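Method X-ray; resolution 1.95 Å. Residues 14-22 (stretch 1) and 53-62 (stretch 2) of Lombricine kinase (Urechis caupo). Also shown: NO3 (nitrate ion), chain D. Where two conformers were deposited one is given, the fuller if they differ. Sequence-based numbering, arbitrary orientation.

Stretch 1 14-22: YANHGCVVG
Stretch 2 53-62: DNFGNCIGLI

Two irregular segments can pack as closely as paired strands when one offers amide hydrogens, the other carbonyl oxygens, and a glycine stands where a side chain would clash. Residues 14-22 and 53-62 of lombricine kinase illustrate the principle, burying 550 Å² between them. They run in the same direction, with CA atoms paired His-17 with Phe-55 (4.4 Å), Gly-18 with Asn-57 (4.6 Å), Cys-19 with Cys-58 (4.7 Å), Val-20 with Ile-59 (4.6 Å) and Val-21 with Gly-60 (5.8 Å).

The first stretch opens with a type II turn, closed by His-17 N to Tyr-14 O at 3.0 Å; Ala-15 (-59/130) and Asn-16 (71/19) occupy its corners. His-17 (-104/125), Gly-18 (-93/16) and Cys-19 (-73/141) then lead into helical angles near -58/-40 at Val-20 and Val-21. The second stretch leaves a helix at Asn-54 (-95/125) and proceeds through Phe-55 (-92/-14), Gly-56 (-91/-173), Asn-57 (-66/100), extended Cys-58 (-147/174), Ile-59 (-80/-59), Gly-60 (90/1) and Leu-61 (-111/135).

Three hydrogen bonds fix the register, all donated by the first stretch: Gly-18 N to Phe-55 O (2.9 Å), Val-20 N to Cys-58 O (2.8 Å) and Val-21 N to Ile-59 O (3.1 Å). Two of these acceptors also receive CA-H...O contacts, from His-17 CA to Phe-55 O at 3.4 Å and from Cys-19 CA to Cys-58 O at 3.2 Å. A water donates to Gly-18 O at 2.6 Å and, weakly, to Cys-58 O at 3.4 Å, bridging the stretches.

At the turn, two flat side chains fit together. The His-17 ring (chi1 -80°, chi2 65°) is steadied by His-17 ND1 donating to Ala-15 O at 3.0 Å, and its CE1 lies over a face of the Phe-55 ring (chi1 -82°, chi2 68°). The ring centroids are 3.9 Å apart and the planes inclined at 35°, an oblique pairing. Phe-55 CA also sits over the imidazole, 4.3 Å from its centroid, so the Phe-55 backbone and side chain together cover one face of the His-17 ring.

Next, a CB on Gly-18 would point toward the second stretch and lie 2.5 Å from Asn-57 OD1 in the conformer given, so the bare glycine leaves that space to the Asn-57 side chain. Gly-56 N donates to Asn-54 OD1 at 3.1 Å, tying the backbone at Gly-56 to the Asn-54 side chain.

Farther along, Cys-19 and Cys-58, both p rotamers, meet as compact apolar groups, Cys-19 CB to Cys-58 SG being 3.7 Å. Val-20 (t) reaches Ile-59 (m, t) more loosely, Val-20 CB to Ile-59 CG2 at 4.4 Å. The tightest apolar fit is buried: Val-21 (t) points toward the second stretch, placing CG2 3.4 Å from Leu-61 CB (t, p) and 3.6 Å from Gly-60 C. Glycine suits position 60 because a CB there would jam against the preceding carbonyl. Beside it, a nitrate oxygen, O2, approaches Gly-60 CA to 3.1 Å, while Asn-54 ND2 donates to nitrate O1 at 3.0 Å.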

ATOM      1  N   TYR A  14      -3.814   6.441 -18.692  1.00 14.50           N
ATOM      2  CA  TYR A  14      -2.365   6.454 -18.688  1.00 12.72           C
ATOM      3  C   TYR A  14      -1.821   7.829 -19.063  1.00 12.12           C
ATOM      4  O   TYR A  14      -0.640   7.976 -19.340  1.00 12.54           O
ATOM      5  CB  TYR A  14      -1.814   5.370 -19.617  1.00 12.47           C
ATOM      6  CG  TYR A  14      -1.852   3.996 -18.978  1.00 11.79           C
ATOM      7  CD1 TYR A  14      -2.687   2.998 -19.458  1.00 12.13           C
ATOM      8  CD2 TYR A  14      -1.070   3.714 -17.865  1.00 11.49           C
ATOM      9  CE1 TYR A  14      -2.720   1.743 -18.859  1.00 11.48           C
ATOM     10  CE2 TYR A  14      -1.104   2.465 -17.257  1.00 14.95           C
ATOM     11  CZ  TYR A  14      -1.929   1.488 -17.754  1.00 11.50           C
ATOM     12  OH  TYR A  14      -1.953   0.248 -17.134  1.00 12.92           O
ATOM     13  N   ALA A  15      -2.691   8.831 -19.068  1.00 25.37           N
ATOM     14  CA  ALA A  15      -2.254  10.192 -19.312  1.00 30.96           C
ATOM     15  C   ALA A  15      -1.244  10.552 -18.240  1.00 26.98           C
ATOM     16  O   ALA A  15      -1.476  10.326 -17.047  1.00 14.56           O
ATOM     17  CB  ALA A  15      -3.437  11.156 -19.289  1.00 28.35           C
ATOM     18  N   ASN A  16      -0.103  11.071 -18.677  1.00 23.95           N
ATOM     19  CA  ASN A  16       0.924  11.557 -17.763  1.00 30.82           C
ATOM     20  C   ASN A  16       1.627  10.415 -17.030  1.00 25.61           C
ATOM     21  O   ASN A  16       2.255  10.625 -15.996  1.00 21.00           O
ATOM     22  CB  ASN A  16       0.312  12.544 -16.764  1.00 20.28           C
ATOM     23  CG  ASN A  16      -0.323  13.747 -17.446  1.00 41.82           C
ATOM     24  OD1 ASN A  16       0.370  14.587 -18.030  1.00 36.12           O
ATOM     25  ND2 ASN A  16      -1.647  13.838 -17.369  1.00 42.13           N
ATOM     26  N   HIS A  17       1.510   9.209 -17.575  1.00 19.52           N
ATOM     27  CA  HIS A  17       2.199   8.043 -17.033  1.00 21.62           C
ATOM     28  C   HIS A  17       3.393   7.685 -17.905  1.00 16.10           C
ATOM     29  O   HIS A  17       3.249   7.469 -19.108  1.00 25.16           O
ATOM     30  CB  HIS A  17       1.260   6.840 -16.967  1.00 19.24           C
ATOM     31  CG  HIS A  17       0.344   6.849 -15.787  1.00 15.19           C
ATOM     32  ND1 HIS A  17      -0.638   7.799 -15.612  1.00 16.52           N
ATOM     33  CD2 HIS A  17       0.247   6.008 -14.730  1.00 26.29           C
ATOM     34  CE1 HIS A  17      -1.298   7.545 -14.496  1.00 17.20           C
ATOM     35  NE2 HIS A  17      -0.780   6.465 -13.941  1.00 18.56           N
ATOM     36  N   GLY A  18       4.568   7.616 -17.292  1.00 19.73           N
ATOM     37  CA  GLY A  18       5.774   7.219 -17.992  1.00 18.38           C
ATOM     38  C   GLY A  18       6.025   5.726 -17.876  1.00 10.55           C
ATOM     39  O   GLY A  18       7.120   5.254 -18.171  1.00 14.15           O
ATOM     40  N   CYS A  19       5.004   4.974 -17.470  1.00 16.22           N
ATOM     41  CA  CYS A  19       5.145   3.522 -17.315  1.00 11.93           C
ATOM     42  C   CYS A  19       5.221   2.787 -18.653  1.00 18.43           C
ATOM     43  O   CYS A  19       4.509   3.110 -19.597  1.00 14.79           O
ATOM     44  CB  CYS A  19       3.986   2.954 -16.496  1.00 14.47           C
ATOM     45  SG  CYS A  19       2.362   3.219 -17.244  1.00 15.14           S
ATOM     46  N   VAL A  20       6.066   1.767 -18.713  1.00 22.54           N
ATOM     47  CA  VAL A  20       6.179   0.932 -19.902  1.00 25.77           C
ATOM     48  C   VAL A  20       4.842   0.290 -20.258  1.00 11.07           C
ATOM     49  O   VAL A  20       4.464   0.221 -21.429  1.00 15.26           O
ATOM     50  CB  VAL A  20       7.214  -0.180 -19.686  1.00 18.43           C
ATOM     51  CG1 VAL A  20       7.265  -1.099 -20.891  1.00 19.19           C
ATOM     52  CG2 VAL A  20       8.584   0.426 -19.401  1.00 25.84           C
ATOM     53  N   VAL A  21       4.117  -0.169 -19.244  1.00 15.22           N
ATOM     54  CA  VAL A  21       2.876  -0.898 -19.487  1.00 18.12           C
ATOM     55  C   VAL A  21       1.910  -0.037 -20.281  1.00 15.37           C
ATOM     56  O   VAL A  21       1.242  -0.525 -21.190  1.00 14.01           O
ATOM     57  CB  VAL A  21       2.203  -1.336 -18.186  1.00 10.52           C
ATOM     58  CG1 VAL A  21       0.765  -1.763 -18.439  1.00 26.36           C
ATOM     59  CG2 VAL A  21       2.989  -2.464 -17.540  1.00 10.85           C
ATOM     60  N   GLY A  22       1.862   1.249 -19.939  1.00 18.45           N
ATOM     61  CA  GLY A  22       0.924   2.179 -20.541  1.00 19.65           C
ATOM     62  C   GLY A  22       1.174   2.472 -22.007  1.00 16.33           C
ATOM     63  O   GLY A  22       0.289   2.951 -22.705  1.00 27.89           O
ATOM     64  N   ASP A  53      -0.853   3.245 -10.516  1.00  9.13           N
ATOM     65  CA  ASP A  53      -0.588   4.034  -9.306  1.00  8.77           C
ATOM     66  C   ASP A  53       0.601   4.971  -9.464  1.00 20.55           C
ATOM     67  O   ASP A  53       0.595   6.101  -8.965  1.00 12.65           O
ATOM     68  CB  ASP A  53      -0.293   3.118  -8.123  1.00 12.98           C
ATOM     69  CG  ASP A  53      -1.460   2.215  -7.770  1.00 10.89           C
ATOM     70  OD1 ASP A  53      -2.620   2.664  -7.856  1.00 16.82           O
ATOM     71  OD2 ASP A  53      -1.210   1.053  -7.402  1.00 17.02           O
ATOM     72  N   ASN A  54       1.629   4.471 -10.136  1.00 15.28           N
ATOM     73  CA  ASN A  54       2.881   5.185 -10.285  1.00 27.17           C
ATOM     74  C   ASN A  54       2.866   5.949 -11.601  1.00 22.64           C
ATOM     75  O   ASN A  54       2.627   5.373 -12.657  1.00 11.05           O
ATOM     76  CB  ASN A  54       4.046   4.187 -10.243  1.00 24.75           C
ATOM     77  CG  ASN A  54       5.406   4.868 -10.173  1.00 23.92           C
ATOM     78  OD1 ASN A  54       5.505   6.090 -10.216  1.00 20.70           O
ATOM     79  ND2 ASN A  54       6.462   4.068 -10.068  1.00 31.21           N
ATOM     80  N   PHE A  55       3.106   7.252 -11.530  1.00 21.59           N
ATOM     81  CA  PHE A  55       3.023   8.101 -12.708  1.00 13.47           C
ATOM     82  C   PHE A  55       4.367   8.231 -13.420  1.00 23.47           C
ATOM     83  O   PHE A  55       4.430   8.686 -14.566  1.00 19.08           O
ATOM     84  CB  PHE A  55       2.496   9.487 -12.325  1.00 15.90           C
ATOM     85  CG  PHE A  55       0.998   9.558 -12.203  1.00 15.02           C
ATOM     86  CD1 PHE A  55       0.337   8.890 -11.180  1.00 16.60           C
ATOM     87  CD2 PHE A  55       0.253  10.322 -13.090  1.00 23.21           C
ATOM     88  CE1 PHE A  55      -1.041   8.964 -11.056  1.00 18.98           C
ATOM     89  CE2 PHE A  55      -1.130  10.400 -12.976  1.00 20.07           C
ATOM     90  CZ  PHE A  55      -1.776   9.720 -11.950  1.00 22.20           C
ATOM     91  N   GLY A  56       5.439   7.825 -12.747  1.00 23.55           N
ATOM     92  CA  GLY A  56       6.776   8.000 -13.281  1.00 29.48           C
ATOM     93  C   GLY A  56       7.315   6.854 -14.122  1.00 28.20           C
ATOM     94  O   GLY A  56       6.622   5.887 -14.437  1.00 14.46           O
ATOM     95  N   ASN A  57       8.588   6.992 -14.472  1.00 30.31           N
ATOM     96  CA  ASN A  57       9.275   6.002 -15.285  0.55 20.75           C
ATOM     97  C   ASN A  57       9.444   4.675 -14.572  1.00 19.75           C
ATOM     98  O   ASN A  57      10.327   4.493 -13.736  1.00 29.38           O
ATOM     99  CB  ASN A  57      10.615   6.552 -15.748  0.55 17.04           C
ATOM    100  CG  ASN A  57      10.470   7.881 -16.435  0.55 16.35           C
ATOM    101  OD1 ASN A  57       9.494   8.110 -17.144  0.55 15.42           O
ATOM    102  ND2 ASN A  57      11.427   8.777 -16.218  0.55 16.07           N
ATOM    103  N   CYS A  58       8.562   3.743 -14.904  1.00 18.76           N
ATOM    104  CA  CYS A  58       8.611   2.406 -14.329  1.00  9.53           C
ATOM    105  C   CYS A  58       8.127   1.408 -15.358  1.00 16.89           C
ATOM    106  O   CYS A  58       7.681   1.795 -16.433  1.00 16.11           O
ATOM    107  CB  CYS A  58       7.729   2.333 -13.086  1.00 20.10           C
ATOM    108  SG  CYS A  58       5.989   2.663 -13.408  1.00 24.89           S
ATOM    109  N   ILE A  59       8.225   0.122 -15.039  1.00 11.68           N
ATOM    110  CA  ILE A  59       7.646  -0.894 -15.894  1.00 17.32           C
ATOM    111  C   ILE A  59       6.161  -0.940 -15.599  1.00  9.62           C
ATOM    112  O   ILE A  59       5.345  -0.740 -16.476  1.00 11.07           O
ATOM    113  CB  ILE A  59       8.239  -2.283 -15.635  1.00 18.09           C
ATOM    114  CG1 ILE A  59       9.756  -2.267 -15.829  1.00 30.14           C
ATOM    115  CG2 ILE A  59       7.605  -3.284 -16.565  1.00 15.83           C
ATOM    116  CD1 ILE A  59      10.412  -3.613 -15.564  1.00 35.15           C
ATOM    117  N   GLY A  60       5.826  -1.209 -14.342  1.00 19.89           N
ATOM    118  CA  GLY A  60       4.448  -1.188 -13.888  1.00 15.41           C
ATOM    119  C   GLY A  60       3.732  -2.516 -14.026  1.00 20.09           C
ATOM    120  O   GLY A  60       2.544  -2.625 -13.716  1.00 14.31           O
ATOM    121  N   LEU A  61       4.446  -3.525 -14.509  1.00  9.39           N
ATOM    122  CA  LEU A  61       3.860  -4.844 -14.716  1.00  9.83           C
ATOM    123  C   LEU A  61       4.451  -5.838 -13.733  1.00  9.93           C
ATOM    124  O   LEU A  61       5.657  -5.889 -13.544  1.00 10.65           O
ATOM    125  CB  LEU A  61       4.114  -5.322 -16.145  1.00 20.08           C
ATOM    126  CG  LEU A  61       3.537  -6.693 -16.491  1.00 29.97           C
ATOM    127  CD1 LEU A  61       2.019  -6.646 -16.416  1.00 44.90           C
ATOM    128  CD2 LEU A  61       3.998  -7.148 -17.869  1.00 24.82           C
ATOM    129  N   ILE A  62       3.601  -6.649 -13.116  1.00 14.13           N
ATOM    130  CA  ILE A  62       4.083  -7.641 -12.171  1.00 18.54           C
ATOM    131  C   ILE A  62       3.202  -8.888 -12.189  1.00  9.35           C
ATOM    132  O   ILE A  62       1.985  -8.803 -12.287  1.00 12.35           O
ATOM    133  CB  ILE A  62       4.161  -7.055 -10.752  1.00 21.84           C
ATOM    134  CG1 ILE A  62       4.831  -8.053  -9.806  1.00 27.05           C
ATOM    135  CG2 ILE A  62       2.772  -6.667 -10.269  1.00 25.49           C
ATOM    136  CD1 ILE A  62       5.379  -7.432  -8.539  1.00 22.06           C
TER
HETATM  137  N   NO3 D 659       6.475   0.419 -10.303  1.00 25.15           N
HETATM  138  O1  NO3 D 659       6.100   1.182  -9.197  1.00 23.37           O
HETATM  139  O2  NO3 D 659       5.583   0.260 -11.371  1.00 40.70           O
HETATM  140  O3  NO3 D 659       7.740  -0.176 -10.341  1.00 32.71           O
HETATM  141  O   HOH W   1       9.233   3.845 -18.728  1.00 40.62           O